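Local coordinates for putative isochorismatase (PDB 3OQP), which is probably a hydrolase of the isochorismatase family, related to the nicotinamidases, though its natural substrate is not established, at residues V87-L91 with P92-T96. Sequence-based numbering, arbitrary orientation.
Sequences VEKSL and PSAFT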
ATOM      1  N   VAL A  87      10.022 -11.264 -15.361  1.00 10.42           N
ATOM      2  CA  VAL A  87       9.607 -11.840 -14.086  1.00 10.43           C
ATOM      3  C   VAL A  87       8.123 -12.214 -14.199  1.00 11.43           C
ATOM      4  O   VAL A  87       7.325 -11.343 -14.560  1.00 11.45           O
ATOM      5  CB  VAL A  87       9.747 -10.866 -12.920  1.00 11.77           C
ATOM      6  CG1 VAL A  87       9.199 -11.506 -11.637  1.00 11.95           C
ATOM      7  CG2 VAL A  87      11.215 -10.459 -12.738  1.00 13.19           C
ATOM      8  N   GLU A  88       7.780 -13.501 -14.002  0.50 11.72           N
ATOM      9  CA  GLU A  88       6.375 -13.861 -13.828  0.50 11.76           C
ATOM     10  C   GLU A  88       6.024 -13.904 -12.343  0.50 11.78           C
ATOM     11  O   GLU A  88       6.819 -14.306 -11.522  0.50 12.59           O
ATOM     12  CB  GLU A  88       6.002 -15.198 -14.501  0.50 11.72           C
ATOM     13  CG  GLU A  88       6.513 -16.432 -13.738  0.50 13.02           C
ATOM     14  CD  GLU A  88       5.924 -17.718 -14.261  0.50 16.74           C
ATOM     15  OE1 GLU A  88       6.103 -18.005 -15.456  0.50 21.43           O
ATOM     16  OE2 GLU A  88       5.265 -18.422 -13.473  0.50 24.04           O
ATOM     17  N   LYS A  89       4.807 -13.486 -12.007  1.00 11.69           N
ATOM     18  CA  LYS A  89       4.312 -13.484 -10.627  1.00 12.14           C
ATOM     19  C   LYS A  89       2.842 -13.937 -10.588  1.00 12.38           C
ATOM     20  O   LYS A  89       2.147 -13.911 -11.604  1.00 12.72           O
ATOM     21  CB  LYS A  89       4.470 -12.112  -9.947  1.00 11.82           C
ATOM     22  CG  LYS A  89       3.565 -11.051 -10.535  1.00 11.47           C
ATOM     23  CD  LYS A  89       3.806  -9.693  -9.884  1.00 11.03           C
ATOM     24  CE  LYS A  89       2.814  -8.666 -10.338  1.00 13.35           C
ATOM     25  NZ  LYS A  89       1.435  -8.919  -9.868  1.00 13.39           N
ATOM     26  N   SER A  90       2.420 -14.322  -9.388  0.70 12.10           N
ATOM     27  CA  SER A  90       1.063 -14.717  -9.041  0.70 13.41           C
ATOM     28  C   SER A  90       0.601 -14.080  -7.719  0.70 13.81           C
ATOM     29  O   SER A  90      -0.328 -14.574  -7.075  0.70 15.18           O
ATOM     30  CB  SER A  90       1.011 -16.247  -8.944  0.70 14.23           C
ATOM     31  OG  SER A  90       1.139 -16.786 -10.219  0.70 15.36           O
ATOM     32  N   LEU A  91       1.345 -13.079  -7.252  1.00 13.73           N
ATOM     33  CA  LEU A  91       1.020 -12.271  -6.105  1.00 12.14           C
ATOM     34  C   LEU A  91       1.131 -10.808  -6.535  1.00 10.85           C
ATOM     35  O   LEU A  91       1.752 -10.540  -7.543  1.00 11.33           O
ATOM     36  CB  LEU A  91       2.047 -12.488  -4.955  1.00 13.04           C
ATOM     37  CG  LEU A  91       2.033 -13.859  -4.309  1.00 13.61           C
ATOM     38  CD1 LEU A  91       3.233 -13.998  -3.399  1.00 15.89           C
ATOM     39  CD2 LEU A  91       0.717 -14.037  -3.558  1.00 14.45           C
ATOM     40  N   PRO A  92       0.556  -9.873  -5.757  1.00 11.05           N
ATOM     41  CA  PRO A  92       0.683  -8.468  -6.125  1.00 11.63           C
ATOM     42  C   PRO A  92       2.114  -7.963  -6.290  1.00 10.25           C
ATOM     43  O   PRO A  92       2.452  -7.380  -7.330  1.00 10.35           O
ATOM     44  CB  PRO A  92      -0.101  -7.740  -5.012  1.00 12.39           C
ATOM     45  CG  PRO A  92      -1.103  -8.814  -4.581  1.00 10.81           C
ATOM     46  CD  PRO A  92      -0.375 -10.099  -4.638  1.00  9.21           C
ATOM     47  N   SER A  93       2.984  -8.310  -5.346  1.00  9.45           N
ATOM     48  CA  SER A  93       4.350  -7.824  -5.407  1.00  9.49           C
ATOM     49  C   SER A  93       5.219  -8.648  -6.389  1.00  9.70           C
ATOM     50  O   SER A  93       5.216  -9.876  -6.393  1.00 11.33           O
ATOM     51  CB  SER A  93       5.023  -7.932  -4.058  1.00 10.48           C
ATOM     52  OG  SER A  93       6.411  -7.609  -4.185  1.00 12.35           O
ATOM     53  N   ALA A  94       5.973  -7.945  -7.232  1.00 10.06           N
ATOM     54  CA  ALA A  94       6.907  -8.514  -8.180  1.00 10.49           C
ATOM     55  C   ALA A  94       8.176  -9.024  -7.494  1.00  9.86           C
ATOM     56  O   ALA A  94       8.943  -9.754  -8.125  1.00 11.17           O
ATOM     57  CB  ALA A  94       7.279  -7.499  -9.240  1.00 10.80           C
ATOM     58  N   PHE A  95       8.353  -8.765  -6.198  1.00  9.63           N
ATOM     59  CA  PHE A  95       9.525  -9.264  -5.478  1.00 10.23           C
ATOM     60  C   PHE A  95       9.368 -10.620  -4.834  1.00 11.11           C
ATOM     61  O   PHE A  95      10.336 -11.350  -4.776  1.00 10.89           O
ATOM     62  CB  PHE A  95       9.891  -8.265  -4.364  1.00 10.51           C
ATOM     63  CG  PHE A  95      10.573  -6.988  -4.838  1.00 10.38           C
ATOM     64  CD1 PHE A  95      11.927  -6.981  -5.086  1.00 11.66           C
ATOM     65  CD2 PHE A  95       9.867  -5.837  -5.046  1.00 10.29           C
ATOM     66  CE1 PHE A  95      12.579  -5.841  -5.507  1.00 12.59           C
ATOM     67  CE2 PHE A  95      10.506  -4.656  -5.485  1.00 11.36           C
ATOM     68  CZ  PHE A  95      11.842  -4.650  -5.693  1.00 12.24           C
ATOM     69  N   THR A  96       8.208 -10.888  -4.275  1.00 11.49           N
ATOM     70  CA  THR A  96       8.072 -12.071  -3.410  1.00 11.87           C
ATOM     71  C   THR A  96       8.332 -13.383  -4.099  1.00 12.83           C
ATOM     72  O   THR A  96       7.631 -13.774  -4.986  1.00 13.18           O
ATOM     73  CB  THR A  96       6.703 -12.130  -2.728  1.00 12.28           C
ATOM     74  OG1 THR A  96       6.464 -10.874  -2.086  1.00 13.18           O
ATOM     75  CG2 THR A  96       6.543 -13.311  -1.752  1.00 14.92           C
TER
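K89 reaches from the end of strand 85-89 across the inside of the turn that follows and donates hydrogen bonds to two backbone carbonyls there. Its NZ donates to L91 O at 2.9 Å and to P92 O at 3.1 Å. The first bond lies tilted from the carbonyl plane; at P92 the amine sits well above it, with a C=O...N angle of 111°. Beyond CG the chain runs extended and bends at its end (chi4 68°), which places NZ beside L91 O and P92 O. NZ also forms a salt bridge with D13 and hydrogen bonds with N56 and the 3-sulfinoalanine at position 122.

Van der Waals contacts line the same turn. A94 lies against the lysine chain, its CA 3.7 Å from K89 CD, while V87 CG1 touches A94 O. Farther round, the L91 and T96 side chains cross nearly at right angles, L91 CD1 meeting T96 CG2 at 3.8 Å.

S93 OG accepts from F95 N (3.0 Å, 159°) in an ST turn and is also hydrogen-bonded to H129 on helix 124-132. S93 N bonds H132 of the second subunit, placing the turn at the dimer interface. D13, K89 and the oxidised cysteine at position 122 probably form the Asp-Lys-Cys catalytic triad, as in other isochorismatase-like hydrolases, with the loop after strand 85-89 supplying two of the acceptors of the lysine.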